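Local coordinates for Sn-glycerol-3-phosphate ABC transporter substrate-binding protein UspB (Mycobacterium tuberculosis, PDB 4MFI) that binds glycerophosphocholine as the substrate-binding subunit of an ABC transporter and probably delivers it to the membrane components for uptake, at residues E55-F60 with L67-I72; P170-G173 with S178-D181. One frame throughout, in Å; residues are numbered along the deposited sequence.

Contact 1. Residues E55-F60 with L67-I72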
loop_
_atom_site.group_PDB
_atom_site.type_symbol
_atom_site.label_atom_id
_atom_site.label_comp_id
_atom_site.label_asym_id
_atom_site.label_seq_id
_atom_site.Cartn_x
_atom_site.Cartn_y
_atom_site.Cartn_z
ATOM N N GLU A 55 15.648 1.108 -17.682
ATOM C CA GLU A 55 15.651 -0.160 -18.401
ATOM C C GLU A 55 14.286 -0.426 -19.032
ATOM O O GLU A 55 14.200 -0.846 -20.187
ATOM C CB GLU A 55 16.065 -1.314 -17.473
ATOM C CG GLU A 55 15.824 -2.715 -18.049
ATOM C CD GLU A 55 16.664 -3.032 -19.276
ATOM O OE1 GLU A 55 17.724 -2.393 -19.473
ATOM O OE2 GLU A 55 16.261 -3.938 -20.047
ATOM N N LEU A 56 13.216 -0.171 -18.284
ATOM C CA LEU A 56 11.872 -0.377 -18.813
ATOM C C LEU A 56 11.587 0.569 -19.985
ATOM O O LEU A 56 10.955 0.179 -20.971
ATOM C CB LEU A 56 10.828 -0.209 -17.711
ATOM C CG LEU A 56 10.870 -1.291 -16.630
ATOM C CD1 LEU A 56 9.852 -1.013 -15.533
ATOM C CD2 LEU A 56 10.648 -2.670 -17.249
ATOM N N ILE A 57 12.073 1.803 -19.884
ATOM C CA ILE A 57 11.932 2.772 -20.970
ATOM C C ILE A 57 12.670 2.295 -22.224
ATOM O O ILE A 57 12.164 2.424 -23.342
ATOM C CB ILE A 57 12.426 4.174 -20.536
ATOM C CG1 ILE A 57 11.409 4.823 -19.590
ATOM C CG2 ILE A 57 12.662 5.075 -21.746
ATOM C CD1 ILE A 57 11.925 6.075 -18.910
ATOM N N GLY A 58 13.856 1.722 -22.028
ATOM C CA GLY A 58 14.626 1.186 -23.136
ATOM C C GLY A 58 13.877 0.061 -23.824
ATOM O O GLY A 58 13.834 -0.008 -25.059
ATOM N N ARG A 59 13.286 -0.826 -23.026
ATOM C CA ARG A 59 12.489 -1.922 -23.573
ATOM C C ARG A 59 11.290 -1.380 -24.349
ATOM O O ARG A 59 10.952 -1.888 -25.421
ATOM C CB ARG A 59 12.012 -2.861 -22.459
ATOM C CG ARG A 59 13.137 -3.563 -21.704
ATOM C CD ARG A 59 12.597 -4.391 -20.542
ATOM N NE ARG A 59 13.677 -5.072 -19.833
ATOM C CZ ARG A 59 13.504 -6.067 -18.969
ATOM N NH1 ARG A 59 12.284 -6.510 -18.693
ATOM N NH2 ARG A 59 14.558 -6.631 -18.393
ATOM N N PHE A 60 10.659 -0.340 -23.810
ATOM C CA PHE A 60 9.508 0.269 -24.466
ATOM C C PHE A 60 9.887 0.850 -25.822
ATOM O O PHE A 60 9.206 0.614 -26.828
ATOM C CB PHE A 60 8.898 1.353 -23.576
ATOM C CG PHE A 60 7.784 2.111 -24.229
ATOM C CD1 PHE A 60 6.522 1.552 -24.337
ATOM C CD2 PHE A 60 8.001 3.386 -24.738
ATOM C CE1 PHE A 60 5.491 2.252 -24.937
ATOM C CE2 PHE A 60 6.973 4.096 -25.336
ATOM C CZ PHE A 60 5.713 3.525 -25.440
ATOM N N LEU A 67 8.157 6.040 -30.662
ATOM C CA LEU A 67 7.883 6.794 -29.443
ATOM C C LEU A 67 9.133 6.881 -28.577
ATOM O O LEU A 67 9.910 5.929 -28.497
ATOM C CB LEU A 67 6.749 6.141 -28.651
ATOM C CG LEU A 67 5.387 6.069 -29.345
ATOM C CD1 LEU A 67 4.416 5.209 -28.548
ATOM C CD2 LEU A 67 4.822 7.466 -29.545
ATOM N N SER A 68 9.334 8.025 -27.935
ATOM C CA SER A 68 10.397 8.144 -26.948
ATOM C C SER A 68 9.823 8.645 -25.629
ATOM O O SER A 68 8.802 9.341 -25.603
ATOM C CB SER A 68 11.503 9.073 -27.439
ATOM O OG SER A 68 11.004 10.378 -27.649
ATOM N N VAL A 69 10.478 8.273 -24.539
ATOM C CA VAL A 69 10.023 8.628 -23.202
ATOM C C VAL A 69 11.109 9.396 -22.467
ATOM O O VAL A 69 12.287 9.034 -22.516
ATOM C CB VAL A 69 9.664 7.366 -22.384
ATOM C CG1 VAL A 69 9.132 7.755 -21.012
ATOM C CG2 VAL A 69 8.646 6.515 -23.129
ATOM N N LYS A 70 10.707 10.469 -21.798
ATOM C CA LYS A 70 11.605 11.235 -20.955
ATOM C C LYS A 70 11.259 10.934 -19.498
ATOM O O LYS A 70 10.124 11.156 -19.064
ATOM C CB LYS A 70 11.447 12.727 -21.260
ATOM C CG LYS A 70 12.263 13.658 -20.388
ATOM C CD LYS A 70 13.741 13.321 -20.387
ATOM C CE LYS A 70 14.510 14.307 -19.510
ATOM N NZ LYS A 70 15.959 13.965 -19.395
ATOM N N LEU A 71 12.229 10.399 -18.761
ATOM C CA LEU A 71 12.054 10.134 -17.338
ATOM C C LEU A 71 12.381 11.397 -16.557
ATOM O O LEU A 71 13.509 11.891 -16.595
ATOM C CB LEU A 71 12.956 8.982 -16.889
ATOM C CG LEU A 71 12.836 8.554 -15.421
ATOM C CD1 LEU A 71 11.438 8.033 -15.129
ATOM C CD2 LEU A 71 13.880 7.497 -15.077
ATOM N N ILE A 72 11.377 11.928 -15.868
ATOM C CA ILE A 72 11.522 13.161 -15.117
ATOM C C ILE A 72 11.556 12.839 -13.630
ATOM O O ILE A 72 10.666 12.152 -13.134
ATOM C CB ILE A 72 10.321 14.092 -15.375
ATOM C CG1 ILE A 72 10.175 14.391 -16.868
ATOM C CG2 ILE A 72 10.453 15.378 -14.574
ATOM C CD1 ILE A 72 11.339 15.142 -17.434
#

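Contact 2. Residues P170-G173 with S178-D181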
loop_
_atom_site.group_PDB
_atom_site.type_symbol
_atom_site.label_atom_id
_atom_site.label_comp_id
_atom_site.label_asym_id
_atom_site.label_seq_id
_atom_site.Cartn_x
_atom_site.Cartn_y
_atom_site.Cartn_z
ATOM N N PRO A 170 4.200 -22.821 17.330
ATOM C CA PRO A 170 4.431 -23.475 16.036
ATOM C C PRO A 170 5.116 -22.502 15.077
ATOM O O PRO A 170 4.983 -21.280 15.246
ATOM C CB PRO A 170 3.018 -23.801 15.553
ATOM C CG PRO A 170 2.151 -22.757 16.208
ATOM C CD PRO A 170 2.772 -22.524 17.558
ATOM N N ASP A 171 5.846 -23.027 14.096
ATOM C CA ASP A 171 6.604 -22.178 13.178
ATOM C C ASP A 171 5.701 -21.623 12.077
ATOM O O ASP A 171 5.723 -22.080 10.929
ATOM C CB ASP A 171 7.791 -22.935 12.584
ATOM C CG ASP A 171 8.665 -22.055 11.710
ATOM O OD1 ASP A 171 8.587 -20.811 11.836
ATOM O OD2 ASP A 171 9.435 -22.606 10.899
ATOM N N ARG A 172 4.912 -20.624 12.451
ATOM C CA ARG A 172 3.976 -19.968 11.543
ATOM C C ARG A 172 3.517 -18.670 12.179
ATOM O O ARG A 172 3.642 -18.482 13.392
ATOM C CB ARG A 172 2.754 -20.861 11.289
ATOM C CG ARG A 172 2.027 -21.284 12.563
ATOM C CD ARG A 172 0.626 -21.763 12.227
ATOM N NE ARG A 172 -0.091 -22.319 13.370
ATOM C CZ ARG A 172 -0.796 -21.594 14.237
ATOM N NH1 ARG A 172 -0.841 -20.270 14.121
ATOM N NH2 ARG A 172 -1.435 -22.189 15.237
ATOM N N GLY A 173 2.965 -17.776 11.371
ATOM C CA GLY A 173 2.287 -16.630 11.928
ATOM C C GLY A 173 0.991 -17.067 12.588
ATOM O O GLY A 173 0.543 -18.213 12.432
ATOM N N SER A 178 -6.690 -12.909 17.661
ATOM C CA SER A 178 -6.952 -13.369 19.018
ATOM C C SER A 178 -5.991 -14.473 19.456
ATOM O O SER A 178 -5.572 -14.501 20.613
ATOM C CB SER A 178 -8.416 -13.775 19.182
ATOM O OG SER A 178 -9.232 -12.622 19.105
ATOM N N GLU A 179 -5.608 -15.361 18.539
ATOM C CA GLU A 179 -4.555 -16.322 18.866
ATOM C C GLU A 179 -3.249 -15.596 19.172
ATOM O O GLU A 179 -2.556 -15.927 20.138
ATOM C CB GLU A 179 -4.327 -17.328 17.736
ATOM C CG GLU A 179 -3.314 -18.420 18.120
ATOM C CD GLU A 179 -2.886 -19.304 16.962
ATOM O OE1 GLU A 179 -2.702 -18.794 15.835
ATOM O OE2 GLU A 179 -2.723 -20.528 17.184
ATOM N N PHE A 180 -2.908 -14.598 18.357
ATOM C CA PHE A 180 -1.686 -13.859 18.604
ATOM C C PHE A 180 -1.717 -13.190 19.972
ATOM O O PHE A 180 -0.718 -13.172 20.690
ATOM C CB PHE A 180 -1.399 -12.810 17.535
ATOM C CG PHE A 180 -0.095 -12.122 17.769
ATOM C CD1 PHE A 180 1.082 -12.853 17.701
ATOM C CD2 PHE A 180 -0.034 -10.783 18.138
ATOM C CE1 PHE A 180 2.312 -12.271 17.974
ATOM C CE2 PHE A 180 1.201 -10.182 18.400
ATOM C CZ PHE A 180 2.373 -10.935 18.321
ATOM N N ASP A 181 -2.868 -12.637 20.326
ATOM C CA ASP A 181 -3.017 -11.974 21.613
ATOM C C ASP A 181 -2.806 -12.952 22.775
ATOM O O ASP A 181 -2.281 -12.581 23.834
ATOM C CB ASP A 181 -4.387 -11.304 21.681
ATOM C CG ASP A 181 -4.611 -10.580 22.981
ATOM O OD1 ASP A 181 -4.021 -9.493 23.153
ATOM O OD2 ASP A 181 -5.373 -11.100 23.827
#

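Contact 1. Residues E55-F60 with L67-I72
I57 and V69 bring the two backbones closest, their CA atoms 6.6 Å apart, where helix residues 55-60 run back over strand residues 69-72. The segment axes lie 9.5 Å apart and are almost antiparallel, at 169°. No hydrogen bond links the segments; they meet through apolar side chains, and 285 Å² of surface is buried between them. I57 spreads both of its branches over the strand. Its CG2, turned anti to the backbone N, meets V69 CB at 3.8 Å, while CG1 lies beside the backbone N and carries CD1 along the strand to L71 CB at 3.7 Å. One isoleucine therefore spans two inward-pointing residues, V69 and L71, with K70 between them directed away from the helix. One turn on, the F60 side chain crosses that of V69 at about a right angle, and F60 CD2 touches V69 CG2 at 3.6 Å. With CG1 of V69 turned to I57 and CG2 to F60, the valine divides its two methyls between the helix residues. The far end of the ring reaches the start of 67-72, with F60 CZ 3.8 Å from L67 CD1. Just beyond residue 60, Q61 of the same helix adds a polar link to the strand, its OE1 accepting a hydrogen bond from V69 N. The two segments belong to the beta-alpha-beta crossover formed by strand 39-43, helix 50-63 and strand 69-73, the two strands pairing in parallel. F326 of helix 317-330 adds to the apolar layer, touching I57 and V69 and meeting F60 edge-to-face, while L56 packs on helix 333-343.

Contact 2. Residues P170-G173 with S178-D181
R172 and E179 meet end-on in a two-pronged salt bridge, the guanidinium and carboxylate planes only 22° apart. R172 NH1 donates to E179 OE1 at 2.9 Å, and R172 NH2 to E179 OE2 at 2.9 Å with an N-H...O angle of 172°. The second bond uses the syn lone pair of OE2; OE1 is also met on its syn side, but somewhat out of the carboxylate plane. The two side chains approach from opposite directions. E179 is extended, its CG anti to the backbone N (chi1 -175°), which carries the carboxylate away from the helix toward the loop. R172 NH1 makes a further bond within the loop, to G173 O at 3.0 Å, so the rotation of the guanidinium is fixed by three bonds, while P170 CG lies 3.4 Å above one face. The pair joins the loop after helix 161-166 to the first turn of helix 177-191, across residues 174-177, on the surface of this periplasmic-binding-protein fold. Just before the bridge, D171 is the centre of an inverse gamma turn, in which R172 N bonds to P170 O at 2.9 Å. E179 OE1 also accepts from Q175 N, and E179 N bonds to S176 OG.

In the fold
Contact 1 closes before contact 2 opens along the chain, and the two lie on opposite sides of its centre. Their centres are 46 Å apart and their nearest atoms about 32 Å, so neither touches the other. They share no helix or strand: contact 1 sets helix 50-63 against strand 69-73, which pairs in parallel with strand 39-43 in the mixed sheet, whereas contact 2 follows strand 144-160 in the chain, between helix 161-166 and the start of helix 177-191. Such a separation is consistent with the two-lobed architecture of solute-binding proteins, in which ligand is held between the lobes. Both are local, in separate parts of the fold, with segments seven and five residues apart.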